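Local structure of cellulase (Uncultured bacterium, 6XSO) at residues T49-H54 and E97-R102; W58-T63 and L352-S357; F170-E175 and L229-Y234; K277-I282 and K325-Q330. The protein is a family 5 endoglucanase of broad specificity that hydrolyses internal linkages of cellulose and probably of related plant polysaccharides such as xylan. One frame throughout, in Å; residues are numbered along the deposited sequence. Where two conformers were deposited one is given.

Interaction 1: residues T49-H54 and E97-R102; sequences TTTVQH and EAWMKR
The imidazole of His-54 lies flat on the six-membered ring of Trp-99 in an offset stack, the ring centres 3.7 Å apart and the planes turned only 10° from each other. Trp-99 CH2 sits over the middle of the histidine ring. At the indole edge, close to its plane, comes the carbonyl of Thr-51, with its O 4.0 Å from Trp-99 CZ3. Histidine suits this place because its flat ring can stack and still use both nitrogens: ND1 pairs with Glu-88 and NE2 with the carbonyl of Leu-39, which fixes the ring's rotation. Two acceptors of this kind would favour a proton on each nitrogen.

Thr-51, small and branched, packs against the facing helix. Its methyl CG2, anti to the carbonyl carbon, reaches Ala-98 O at 3.6 Å and Arg-102 CB at 4.1 Å. Beside it, Thr-50 caps the helix, its OG1 accepting from Gln-53 N at 3.1 Å, and Gln-53 OE1 turns back to take the N-H of Thr-49 at 2.8 Å.

The short helix 51-55, inserted between strand 31-34 and helix 66-73 of the barrel, thus leans on the first turns of helix 97-111. Trp-48 meets the His-54 ring, Trp-85 stands nearly perpendicular to Trp-99, and Arg-102 forms salt bridges with Glu-55 and Glu-105.

Interaction 2: residues W58-T63 and L352-S357; sequences WGQPVT and LSDGAS
Gln-60 meets the backbone and side chain of the facing loop with both ends of its amide. Its OE1 accepts the N-H of Gly-355 at 2.8 Å, with an angle of 149° at the hydrogen, and its NE2 donates a hydrogen bond to Asp-354 OD1 at 3.0 Å. That second bond arrives from above the carboxylate, 45° out of its plane. A glutamine suits the site because one flat group offers an acceptor and a donor to two consecutive residues; the bend at chi2 (-60°) brings CD round toward the facing loop. An alanine here would remove both bonds and would probably leave the N-H of Gly-355 without this acceptor and Asp-354 without its amide mate.

Next to it, ring carbons of Pro-61 pack on a carbonyl oxygen, CG and CD each 3.3 Å from Gly-355 O.

At Gly-59 the backbone angles call for glycine, since a side chain would collide with the carbonyl O of Trp-58; at Gly-355 the positive phi only favours it. Farther out, Ser-357 N bonds to Asp-354 O at 3.1 Å, while Ser-353 OG is held by Ser-362 O.

At the surface, the contact joins loops that follow the first and eighth strands, one between helices 51-55 and 66-73, the other between strand 345-349 and helix 366-377. Ser-353 packs on helix 66-73, and Leu-352 on helix 366-377.

Interaction 3: residues F170-E175 and L229-Y234; sequences FESYNE and LIVNTY
Backbone bonds pair Phe-170 and Glu-171 with Leu-229 and Ile-230 as parallel neighbours, the fourth and fifth strands of a TIM barrel. Ile-230 N donates to Phe-170 O at 2.9 Å, and Ile-230 O accepts from Ser-172 N, also at 2.9 Å.

Apolar contact lies on the outer face: the side chains of Phe-170 and Leu-229 lie side by side, their CD2 atoms 3.9 Å apart, apolar groups suited to a face covered by helices 140-161 and 196-219. Glu-171 and Ile-230 point the other way, into the barrel.

Where the strands end, side chains take over the bonding. Asn-232 ND2 gives one bond to Asn-174 O at 3.0 Å, in the carbonyl plane and on a lone pair, and another to Glu-171 OE2 at 3.1 Å, from 54° above the carboxylate; asparagine suits the place because its short chain carries an N-H donor within reach of both. An alanine here would remove both bonds and is likely to leave the chain at Asn-174 freer to shift and Glu-171 with one donor fewer. Tyr-173, its CG between the backbone N and the carbonyl carbon (chi1 46°), slides past Asn-232 edge-on, and its OH donates to Asn-232 O at 2.8 Å. A water donates to both Asn-174 O and Thr-233 O.

Glu-171 OE2 also forms a salt bridge with Arg-80 and accepts from Asn-120, consistent with a buried, ionised carboxylate. Arg-80 also reaches Asn-174 OD1, consistent with holding Asn-174 in place, while His-269 bonds to Glu-175; this pair matches the Asn-Glu motif carrying the acid/base glutamate in family 5 relatives.

Interaction 4: residues K277-I282 and K325-Q330; sequences KTISAI and KSLMFQ
Leu-327 and Ile-282 meet through methyl groups, Ile-282 CD1 lying 3.9 Å from Leu-327 CD2. Both leucine methyls touch Ile-282 CD1, and Leu-327 CD1 also reaches Ile-279 CB at 4.0 Å, so the fork of the leucine meets two isoleucines one turn apart on their helix. With CG anti to the backbone N (chi1 -170°), Leu-327 leans out from its own helix toward them. Ile-279 adds a second apolar touch, its CD1 resting 3.7 Å from Gln-330 CB in the conformer described, where the aliphatic root of a polar side chain serves as packing surface. Branched and forked side chains suit an apolar interface between helices because they need no polar partners.

The two helices are neighbours in the outer ring of the TIM barrel: helix 279-298 follows strand 264-270, helix 325-341 follows strand 304-309, and they meet here by their first turns. Ile-282 also packs on Ile-274 in the loop before its helix.

Polar contacts shape the helix start. Thr-278 is the N-cap, its OG1 accepting from Ala-281 N at 3.1 Å, a role that threonine fills well with its short hydroxyl. Just before it, the carbonyl O of Lys-277 packs 3.7 Å from Leu-327 CD2, while the amine of that lysine turns elsewhere, to a salt bridge with Asp-285 and the carbonyl of Thr-273. A bound (2S)-2-hydroxybutanedioic acid touches Leu-327.

From the N terminus, interaction 1 closes the first loop, bringing helix 51-55 against helix 97-111. Before it closes, residues 58-63 open interaction 2, so the two cross; they also touch, Arg-102 NH2 lying 2.9 Å from Thr-63 O in a probable hydrogen bond. Interaction 2 then spans almost the whole barrel, returning only at 352-357 beyond the eighth strand. Nested inside it, in series, are interaction 3, which joins the fourth and fifth strands near the chain's centre, and interaction 4, which joins helices 279-298 and 325-341. Interactions 1 and 4 lie on opposite sides of that centre, their own centres about 42 Å apart.

Interaction 1: residues T49-H54 and E97-R102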
loop_
_atom_site.group_PDB
_atom_site.type_symbol
_atom_site.label_atom_id
_atom_site.label_comp_id
_atom_site.label_asym_id
_atom_site.label_seq_id
_atom_site.Cartn_x
_atom_site.Cartn_y
_atom_site.Cartn_z
ATOM N N THR A 49 -1.961 23.404 11.042
ATOM C CA THR A 49 -1.794 24.639 10.291
ATOM C C THR A 49 -0.570 24.645 9.381
ATOM O O THR A 49 -0.408 25.602 8.611
ATOM C CB THR A 49 -1.703 25.852 11.236
ATOM O OG1 THR A 49 -0.610 25.682 12.151
ATOM C CG2 THR A 49 -3.000 26.039 12.006
ATOM N N THR A 50 0.304 23.637 9.466
ATOM C CA THR A 50 1.428 23.501 8.548
ATOM C C THR A 50 1.553 22.047 8.107
ATOM O O THR A 50 1.105 21.125 8.803
ATOM C CB THR A 50 2.772 23.874 9.187
ATOM O OG1 THR A 50 3.165 22.847 10.107
ATOM C CG2 THR A 50 2.677 25.201 9.924
ATOM N N THR A 51 2.188 21.834 6.950
ATOM C CA THR A 51 2.407 20.456 6.520
ATOM C C THR A 51 3.372 19.736 7.456
ATOM O O THR A 51 3.298 18.513 7.609
ATOM C CB THR A 51 2.934 20.366 5.087
ATOM O OG1 THR A 51 4.266 20.884 5.009
ATOM C CG2 THR A 51 2.074 21.105 4.125
ATOM N N VAL A 52 4.287 20.472 8.082
ATOM C CA VAL A 52 5.290 19.845 8.937
ATOM C C VAL A 52 4.630 19.182 10.133
ATOM O O VAL A 52 5.042 18.102 10.569
ATOM C CB VAL A 52 6.328 20.899 9.364
ATOM C CG1 VAL A 52 7.274 20.355 10.416
ATOM C CG2 VAL A 52 7.097 21.390 8.143
ATOM N N GLN A 53 3.621 19.844 10.706
ATOM C CA GLN A 53 2.936 19.283 11.864
ATOM C C GLN A 53 2.369 17.908 11.544
ATOM O O GLN A 53 2.468 16.984 12.352
ATOM C CB GLN A 53 1.809 20.213 12.298
ATOM C CG GLN A 53 2.275 21.497 12.940
ATOM C CD GLN A 53 1.159 22.491 13.091
ATOM O OE1 GLN A 53 0.031 22.244 12.671
ATOM N NE2 GLN A 53 1.466 23.630 13.685
ATOM N N HIS A 54 1.786 17.759 10.360
ATOM C CA HIS A 54 1.229 16.483 9.929
ATOM C C HIS A 54 2.337 15.469 9.695
ATOM O O HIS A 54 2.305 14.364 10.252
ATOM C CB HIS A 54 0.417 16.783 8.669
ATOM C CG HIS A 54 -0.172 15.593 7.979
ATOM N ND1 HIS A 54 -1.244 15.724 7.127
ATOM C CD2 HIS A 54 0.161 14.279 7.965
ATOM C CE1 HIS A 54 -1.560 14.541 6.632
ATOM N NE2 HIS A 54 -0.716 13.652 7.115
ATOM N N GLU A 97 -4.188 23.254 -0.953
ATOM C CA GLU A 97 -3.115 23.267 -1.948
ATOM C C GLU A 97 -1.758 22.978 -1.318
ATOM O O GLU A 97 -0.913 22.303 -1.924
ATOM C CB GLU A 97 -3.098 24.611 -2.682
ATOM C CG GLU A 97 -4.287 24.811 -3.600
ATOM C CD GLU A 97 -4.268 26.160 -4.296
ATOM O OE1 GLU A 97 -3.260 26.890 -4.157
ATOM O OE2 GLU A 97 -5.261 26.485 -4.982
ATOM N N ALA A 98 -1.533 23.453 -0.091
ATOM C CA ALA A 98 -0.227 23.249 0.537
ATOM C C ALA A 98 0.044 21.769 0.772
ATOM O O ALA A 98 1.182 21.300 0.618
ATOM C CB ALA A 98 -0.151 24.019 1.858
ATOM N N TRP A 99 -0.988 21.013 1.157
ATOM C CA TRP A 99 -0.783 19.597 1.418
ATOM C C TRP A 99 -0.515 18.841 0.124
ATOM O O TRP A 99 0.408 18.014 0.054
ATOM C CB TRP A 99 -1.989 18.990 2.151
ATOM C CG TRP A 99 -1.738 17.523 2.435
ATOM C CD1 TRP A 99 -2.381 16.446 1.892
ATOM C CD2 TRP A 99 -0.705 16.990 3.279
ATOM N NE1 TRP A 99 -1.829 15.274 2.367
ATOM C CE2 TRP A 99 -0.797 15.579 3.217
ATOM C CE3 TRP A 99 0.271 17.567 4.097
ATOM C CZ2 TRP A 99 0.056 14.740 3.936
ATOM C CZ3 TRP A 99 1.120 16.728 4.815
ATOM C CH2 TRP A 99 1.005 15.332 4.726
ATOM N N MET A 100 -1.284 19.134 -0.926
ATOM C CA MET A 100 -1.067 18.447 -2.192
ATOM C C MET A 100 0.324 18.756 -2.731
ATOM O O MET A 100 0.991 17.876 -3.276
ATOM C CB MET A 100 -2.153 18.847 -3.197
ATOM C CG MET A 100 -2.190 17.912 -4.430
ATOM S SD MET A 100 -2.733 16.206 -4.123
ATOM C CE MET A 100 -4.510 16.460 -4.085
ATOM N N LYS A 101 0.763 20.007 -2.590
ATOM C CA LYS A 101 2.118 20.384 -2.986
ATOM C C LYS A 101 3.165 19.577 -2.235
ATOM O O LYS A 101 4.181 19.172 -2.817
ATOM C CB LYS A 101 2.292 21.868 -2.713
ATOM C CG LYS A 101 3.638 22.448 -3.089
ATOM C CD LYS A 101 3.614 23.981 -3.006
ATOM C CE LYS A 101 4.974 24.592 -3.315
ATOM N NZ LYS A 101 4.912 26.086 -3.248
ATOM N N ARG A 102 2.949 19.328 -0.943
ATOM C CA ARG A 102 3.941 18.570 -0.180
ATOM C C ARG A 102 3.986 17.113 -0.632
ATOM O O ARG A 102 5.069 16.537 -0.786
ATOM C CB ARG A 102 3.681 18.658 1.326
ATOM C CG ARG A 102 4.650 17.826 2.172
ATOM C CD ARG A 102 6.080 18.259 1.942
ATOM N NE ARG A 102 7.007 17.368 2.620
ATOM C CZ ARG A 102 8.289 17.239 2.299
ATOM N NH1 ARG A 102 8.800 17.950 1.304
ATOM N NH2 ARG A 102 9.058 16.404 2.974
#

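Interaction 2: residues W58-T63 and L352-S357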
loop_
_atom_site.group_PDB
_atom_site.type_symbol
_atom_site.label_atom_id
_atom_site.label_comp_id
_atom_site.label_asym_id
_atom_site.label_seq_id
_atom_site.Cartn_x
_atom_site.Cartn_y
_atom_site.Cartn_z
ATOM N N TRP A 58 4.098 11.696 14.160
ATOM C CA TRP A 58 4.434 10.386 14.709
ATOM C C TRP A 58 5.946 10.171 14.826
ATOM O O TRP A 58 6.416 9.025 14.857
ATOM C CB TRP A 58 3.765 9.266 13.913
ATOM C CG TRP A 58 2.269 9.159 14.148
ATOM C CD1 TRP A 58 1.521 9.858 15.055
ATOM C CD2 TRP A 58 1.361 8.283 13.476
ATOM N NE1 TRP A 58 0.193 9.484 14.972
ATOM C CE2 TRP A 58 0.073 8.518 14.008
ATOM C CE3 TRP A 58 1.512 7.329 12.464
ATOM C CZ2 TRP A 58 -1.051 7.830 13.562
ATOM C CZ3 TRP A 58 0.393 6.649 12.024
ATOM C CH2 TRP A 58 -0.863 6.898 12.566
ATOM N N GLY A 59 6.710 11.251 14.931
ATOM C CA GLY A 59 8.125 11.158 15.235
ATOM C C GLY A 59 9.046 10.899 14.066
ATOM O O GLY A 59 10.226 10.626 14.289
ATOM N N GLN A 60 8.556 10.948 12.853
ATOM C CA GLN A 60 9.463 10.923 11.717
ATOM C C GLN A 60 9.825 12.351 11.321
ATOM O O GLN A 60 9.038 13.280 11.521
ATOM C CB GLN A 60 8.809 10.221 10.538
ATOM C CG GLN A 60 8.459 8.762 10.791
ATOM C CD GLN A 60 9.658 7.896 11.135
ATOM O OE1 GLN A 60 10.762 8.110 10.640
ATOM N NE2 GLN A 60 9.440 6.913 11.999
ATOM N N PRO A 61 11.020 12.564 10.787
ATOM C CA PRO A 61 11.431 13.910 10.376
ATOM C C PRO A 61 10.798 14.303 9.048
ATOM O O PRO A 61 10.253 13.479 8.313
ATOM C CB PRO A 61 12.946 13.760 10.210
ATOM C CG PRO A 61 13.095 12.310 9.733
ATOM C CD PRO A 61 12.036 11.536 10.475
ATOM N N VAL A 62 10.889 15.601 8.745
ATOM C CA VAL A 62 10.536 16.078 7.413
ATOM C C VAL A 62 11.404 15.367 6.385
ATOM O O VAL A 62 12.636 15.360 6.488
ATOM C CB VAL A 62 10.687 17.604 7.336
ATOM C CG1 VAL A 62 10.533 18.092 5.901
ATOM C CG2 VAL A 62 9.649 18.287 8.235
ATOM N N THR A 63 10.760 14.762 5.389
ATOM C CA THR A 63 11.463 13.894 4.453
ATOM C C THR A 63 12.325 14.734 3.512
ATOM O O THR A 63 11.942 15.837 3.111
ATOM C CB THR A 63 10.440 13.115 3.639
ATOM O OG1 THR A 63 9.523 12.405 4.501
ATOM C CG2 THR A 63 11.094 12.066 2.733
ATOM N N LEU A 352 14.600 -0.067 8.597
ATOM C CA LEU A 352 15.656 0.219 7.628
ATOM C C LEU A 352 16.322 1.567 7.866
ATOM O O LEU A 352 17.507 1.602 8.209
ATOM C CB LEU A 352 15.190 0.083 6.182
ATOM C CG LEU A 352 14.506 -1.230 5.798
ATOM C CD1 LEU A 352 14.457 -1.337 4.272
ATOM C CD2 LEU A 352 15.127 -2.482 6.394
ATOM N N SER A 353 15.603 2.666 7.620
ATOM C CA SER A 353 16.060 4.022 7.931
ATOM C C SER A 353 14.891 4.726 8.600
ATOM O O SER A 353 13.876 5.005 7.951
ATOM C CB SER A 353 16.502 4.768 6.674
ATOM O OG SER A 353 17.027 6.053 7.007
ATOM N N ASP A 354 15.023 4.985 9.898
ATOM C CA ASP A 354 13.892 5.381 10.721
ATOM C C ASP A 354 14.243 6.605 11.542
ATOM O O ASP A 354 15.365 6.741 12.036
ATOM C CB ASP A 354 13.508 4.261 11.697
ATOM C CG ASP A 354 12.226 4.556 12.436
ATOM O OD1 ASP A 354 11.166 4.522 11.780
ATOM O OD2 ASP A 354 12.265 4.829 13.659
ATOM N N GLY A 355 13.264 7.475 11.724
ATOM C CA GLY A 355 13.474 8.590 12.619
ATOM C C GLY A 355 14.589 9.481 12.120
ATOM O O GLY A 355 14.734 9.714 10.918
ATOM N N ALA A 356 15.400 9.981 13.057
ATOM C CA ALA A 356 16.465 10.909 12.697
ATOM C C ALA A 356 17.473 10.290 11.735
ATOM O O ALA A 356 18.218 11.028 11.080
ATOM C CB ALA A 356 17.170 11.395 13.958
ATOM N N SER A 357 17.521 8.955 11.643
ATOM C CA SER A 357 18.440 8.314 10.707
ATOM C C SER A 357 18.125 8.718 9.274
ATOM O O SER A 357 19.027 8.814 8.435
ATOM C CB SER A 357 18.387 6.794 10.858
ATOM O OG SER A 357 18.866 6.399 12.137
#

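Interaction 3: residues F170-E175 and L229-Y234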
loop_
_atom_site.group_PDB
_atom_site.type_symbol
_atom_site.label_atom_id
_atom_site.label_comp_id
_atom_site.label_asym_id
_atom_site.label_seq_id
_atom_site.Cartn_x
_atom_site.Cartn_y
_atom_site.Cartn_z
ATOM N N PHE A 170 -1.284 4.653 -8.374
ATOM C CA PHE A 170 -2.224 5.020 -7.328
ATOM C C PHE A 170 -2.833 3.766 -6.706
ATOM O O PHE A 170 -3.133 2.797 -7.411
ATOM C CB PHE A 170 -3.404 5.829 -7.879
ATOM C CG PHE A 170 -3.043 7.094 -8.625
ATOM C CD1 PHE A 170 -1.868 7.803 -8.387
ATOM C CD2 PHE A 170 -3.937 7.597 -9.569
ATOM C CE1 PHE A 170 -1.594 8.973 -9.099
ATOM C CE2 PHE A 170 -3.670 8.762 -10.271
ATOM C CZ PHE A 170 -2.500 9.446 -10.036
ATOM N N GLU A 171 -3.067 3.807 -5.388
ATOM C CA GLU A 171 -3.665 2.715 -4.627
ATOM C C GLU A 171 -4.943 3.198 -3.948
ATOM O O GLU A 171 -4.929 4.185 -3.215
ATOM C CB GLU A 171 -2.667 2.180 -3.597
ATOM C CG GLU A 171 -3.240 1.322 -2.487
ATOM C CD GLU A 171 -2.247 1.160 -1.343
ATOM O OE1 GLU A 171 -1.026 1.247 -1.607
ATOM O OE2 GLU A 171 -2.683 0.929 -0.188
ATOM N N SER A 172 -6.023 2.453 -4.163
ATOM C CA SER A 172 -7.380 2.910 -3.869
ATOM C C SER A 172 -7.606 3.289 -2.407
ATOM O O SER A 172 -8.266 4.296 -2.121
ATOM C CB SER A 172 -8.350 1.798 -4.286
ATOM O OG SER A 172 -8.064 0.564 -3.614
ATOM N N TYR A 173 -7.178 2.450 -1.473
ATOM C CA TYR A 173 -7.472 2.569 -0.034
ATOM C C TYR A 173 -6.573 1.527 0.633
ATOM O O TYR A 173 -6.189 0.532 0.004
ATOM C CB TYR A 173 -8.990 2.367 0.341
ATOM C CG TYR A 173 -9.558 1.168 -0.368
ATOM C CD1 TYR A 173 -9.194 -0.111 0.030
ATOM C CD2 TYR A 173 -10.382 1.302 -1.483
ATOM C CE1 TYR A 173 -9.611 -1.211 -0.657
ATOM C CE2 TYR A 173 -10.795 0.200 -2.188
ATOM C CZ TYR A 173 -10.386 -1.043 -1.781
ATOM O OH TYR A 173 -10.779 -2.130 -2.508
ATOM N N ASN A 174 -6.263 1.743 1.910
ATOM C CA ASN A 174 -5.271 0.918 2.601
ATOM C C ASN A 174 -5.836 -0.356 3.227
ATOM O O ASN A 174 -5.728 -1.434 2.633
ATOM C CB ASN A 174 -4.539 1.788 3.643
ATOM C CG ASN A 174 -3.547 1.010 4.436
ATOM O OD1 ASN A 174 -2.765 0.232 3.860
ATOM N ND2 ASN A 174 -3.537 1.199 5.767
ATOM N N GLU A 175 -6.409 -0.261 4.431
ATOM C CA GLU A 175 -6.882 -1.415 5.201
ATOM C C GLU A 175 -8.314 -1.105 5.628
ATOM O O GLU A 175 -8.572 -0.673 6.755
ATOM C CB GLU A 175 -5.951 -1.723 6.401
ATOM C CG GLU A 175 -4.626 -2.339 5.961
ATOM C CD GLU A 175 -3.677 -2.641 7.085
ATOM O OE1 GLU A 175 -3.894 -2.217 8.230
ATOM O OE2 GLU A 175 -2.672 -3.340 6.823
ATOM N N LEU A 229 -3.002 1.126 -11.735
ATOM C CA LEU A 229 -3.763 1.375 -10.526
ATOM C C LEU A 229 -3.868 0.097 -9.707
ATOM O O LEU A 229 -3.753 -1.017 -10.227
ATOM C CB LEU A 229 -5.179 1.850 -10.868
ATOM C CG LEU A 229 -5.315 3.010 -11.849
ATOM C CD1 LEU A 229 -6.762 3.351 -12.088
ATOM C CD2 LEU A 229 -4.575 4.201 -11.294
ATOM N N ILE A 230 -4.062 0.268 -8.408
ATOM C CA ILE A 230 -3.985 -0.836 -7.454
ATOM C C ILE A 230 -5.217 -0.779 -6.567
ATOM O O ILE A 230 -5.557 0.287 -6.041
ATOM C CB ILE A 230 -2.724 -0.707 -6.571
ATOM C CG1 ILE A 230 -1.454 -0.586 -7.401
ATOM C CG2 ILE A 230 -2.649 -1.854 -5.578
ATOM C CD1 ILE A 230 -0.345 0.095 -6.628
ATOM N N VAL A 231 -5.894 -1.923 -6.407
ATOM C CA VAL A 231 -7.036 -2.041 -5.502
ATOM C C VAL A 231 -6.689 -3.076 -4.434
ATOM O O VAL A 231 -6.046 -4.095 -4.729
ATOM C CB VAL A 231 -8.356 -2.397 -6.227
ATOM C CG1 VAL A 231 -8.761 -1.263 -7.141
ATOM C CG2 VAL A 231 -8.244 -3.694 -6.985
ATOM N N ASN A 232 -7.078 -2.796 -3.189
ATOM C CA ASN A 232 -6.740 -3.642 -2.056
ATOM C C ASN A 232 -7.917 -4.533 -1.649
ATOM O O ASN A 232 -9.093 -4.192 -1.815
ATOM C CB ASN A 232 -6.278 -2.808 -0.854
ATOM C CG ASN A 232 -4.956 -2.095 -1.093
ATOM O OD1 ASN A 232 -4.547 -1.880 -2.223
ATOM N ND2 ASN A 232 -4.290 -1.722 -0.011
ATOM N N THR A 233 -7.586 -5.694 -1.109
ATOM C CA THR A 233 -8.621 -6.545 -0.556
ATOM C C THR A 233 -9.150 -5.949 0.749
ATOM O O THR A 233 -8.521 -5.069 1.356
ATOM C CB THR A 233 -8.029 -7.910 -0.241
ATOM O OG1 THR A 233 -6.909 -7.717 0.625
ATOM C CG2 THR A 233 -7.588 -8.635 -1.498
ATOM N N TYR A 234 -10.302 -6.455 1.193
ATOM C CA TYR A 234 -10.804 -6.226 2.542
ATOM C C TYR A 234 -9.667 -6.338 3.545
ATOM O O TYR A 234 -8.991 -7.366 3.601
ATOM C CB TYR A 234 -11.932 -7.258 2.905
ATOM C CG TYR A 234 -12.404 -7.019 4.319
ATOM C CD1 TYR A 234 -11.785 -7.613 5.389
ATOM C CD2 TYR A 234 -13.443 -6.123 4.583
ATOM C CE1 TYR A 234 -12.160 -7.312 6.698
ATOM C CE2 TYR A 234 -13.818 -5.839 5.871
ATOM C CZ TYR A 234 -13.170 -6.430 6.919
ATOM O OH TYR A 234 -13.557 -6.110 8.200
HETATM O O HOH W 1 -8.356 -2.439 2.272
#

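Interaction 4: residues K277-I282 and K325-Q330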
loop_
_atom_site.group_PDB
_atom_site.type_symbol
_atom_site.label_atom_id
_atom_site.label_comp_id
_atom_site.label_asym_id
_atom_site.label_seq_id
_atom_site.Cartn_x
_atom_site.Cartn_y
_atom_site.Cartn_z
ATOM N N LYS A 277 8.370 -21.038 15.414
ATOM C CA LYS A 277 8.333 -21.903 14.251
ATOM C C LYS A 277 9.739 -22.226 13.767
ATOM O O LYS A 277 10.685 -21.450 13.956
ATOM C CB LYS A 277 7.567 -21.241 13.107
ATOM C CG LYS A 277 6.103 -20.997 13.416
ATOM C CD LYS A 277 5.395 -20.368 12.250
ATOM C CE LYS A 277 3.943 -20.059 12.605
ATOM N NZ LYS A 277 3.242 -19.381 11.483
ATOM N N THR A 278 9.854 -23.378 13.120
ATOM C CA THR A 278 11.087 -23.726 12.446
ATOM C C THR A 278 11.096 -23.067 11.073
ATOM O O THR A 278 10.054 -22.687 10.534
ATOM C CB THR A 278 11.179 -25.227 12.229
ATOM O OG1 THR A 278 10.161 -25.613 11.292
ATOM C CG2 THR A 278 11.009 -25.984 13.551
ATOM N N ILE A 279 12.290 -22.947 10.494
ATOM C CA ILE A 279 12.370 -22.320 9.180
ATOM C C ILE A 279 11.635 -23.152 8.134
ATOM O O ILE A 279 11.035 -22.599 7.204
ATOM C CB ILE A 279 13.821 -21.997 8.783
ATOM C CG1 ILE A 279 13.839 -21.199 7.471
ATOM C CG2 ILE A 279 14.674 -23.273 8.657
ATOM C CD1 ILE A 279 13.068 -19.887 7.471
ATOM N N SER A 280 11.624 -24.479 8.283
ATOM C CA SER A 280 10.848 -25.298 7.360
ATOM C C SER A 280 9.361 -24.940 7.421
ATOM O O SER A 280 8.699 -24.796 6.386
ATOM C CB SER A 280 11.061 -26.777 7.663
ATOM O OG SER A 280 10.166 -27.555 6.890
ATOM N N ALA A 281 8.818 -24.799 8.628
ATOM C CA ALA A 281 7.410 -24.451 8.756
ATOM C C ALA A 281 7.132 -23.066 8.182
ATOM O O ALA A 281 6.070 -22.837 7.575
ATOM C CB ALA A 281 6.990 -24.546 10.223
ATOM N N ILE A 282 8.058 -22.121 8.395
ATOM C CA ILE A 282 7.909 -20.758 7.876
ATOM C C ILE A 282 7.849 -20.763 6.355
ATOM O O ILE A 282 7.005 -20.089 5.751
ATOM C CB ILE A 282 9.051 -19.857 8.392
ATOM C CG1 ILE A 282 8.897 -19.627 9.896
ATOM C CG2 ILE A 282 9.077 -18.515 7.649
ATOM C CD1 ILE A 282 10.179 -19.204 10.614
ATOM N N LYS A 325 17.030 -12.738 15.055
ATOM C CA LYS A 325 17.419 -12.020 13.849
ATOM C C LYS A 325 17.755 -12.969 12.713
ATOM O O LYS A 325 17.318 -12.759 11.571
ATOM C CB LYS A 325 18.600 -11.099 14.147
ATOM C CG LYS A 325 19.060 -10.281 12.930
ATOM C CD LYS A 325 20.274 -9.433 13.257
ATOM C CE LYS A 325 19.923 -8.237 14.144
ATOM N NZ LYS A 325 21.024 -7.205 14.108
ATOM N N SER A 326 18.514 -14.026 12.995
ATOM C CA SER A 326 18.870 -14.949 11.924
ATOM C C SER A 326 17.640 -15.633 11.344
ATOM O O SER A 326 17.524 -15.768 10.121
ATOM C CB SER A 326 19.856 -15.996 12.421
ATOM O OG SER A 326 20.097 -16.929 11.377
ATOM N N LEU A 327 16.715 -16.086 12.200
ATOM C CA LEU A 327 15.485 -16.679 11.682
ATOM C C LEU A 327 14.710 -15.667 10.844
ATOM O O LEU A 327 14.162 -16.006 9.784
ATOM C CB LEU A 327 14.609 -17.184 12.824
ATOM C CG LEU A 327 13.422 -18.037 12.392
ATOM C CD1 LEU A 327 13.851 -19.409 11.872
ATOM C CD2 LEU A 327 12.457 -18.200 13.561
ATOM N N MET A 328 14.690 -14.403 11.283
ATOM C CA MET A 328 14.025 -13.373 10.503
ATOM C C MET A 328 14.683 -13.215 9.136
ATOM O O MET A 328 13.994 -13.064 8.115
ATOM C CB MET A 328 14.036 -12.041 11.252
ATOM C CG MET A 328 13.327 -10.967 10.481
ATOM S SD MET A 328 13.309 -9.433 11.396
ATOM C CE MET A 328 12.315 -8.432 10.299
ATOM N N PHE A 329 16.020 -13.212 9.100
ATOM C CA PHE A 329 16.732 -13.081 7.834
ATOM C C PHE A 329 16.496 -14.288 6.924
ATOM O O PHE A 329 16.424 -14.130 5.701
ATOM C CB PHE A 329 18.227 -12.867 8.098
ATOM C CG PHE A 329 18.589 -11.482 8.629
ATOM C CD1 PHE A 329 17.642 -10.506 8.886
ATOM C CD2 PHE A 329 19.909 -11.166 8.853
ATOM C CE1 PHE A 329 18.026 -9.242 9.362
ATOM C CE2 PHE A 329 20.283 -9.914 9.317
ATOM C CZ PHE A 329 19.362 -8.970 9.574
ATOM N N GLN A 330 16.396 -15.494 7.492
ATOM C CA GLN A 330 16.069 -16.661 6.674
ATOM C C GLN A 330 14.655 -16.548 6.124
ATOM O O GLN A 330 14.384 -16.963 4.989
ATOM C CB GLN A 330 16.223 -17.937 7.498
ATOM C CG GLN A 330 17.615 -18.125 8.056
ATOM C CD GLN A 330 17.664 -19.193 9.133
ATOM O OE1 GLN A 330 17.179 -20.313 8.937
ATOM N NE2 GLN A 330 18.237 -18.852 10.283
#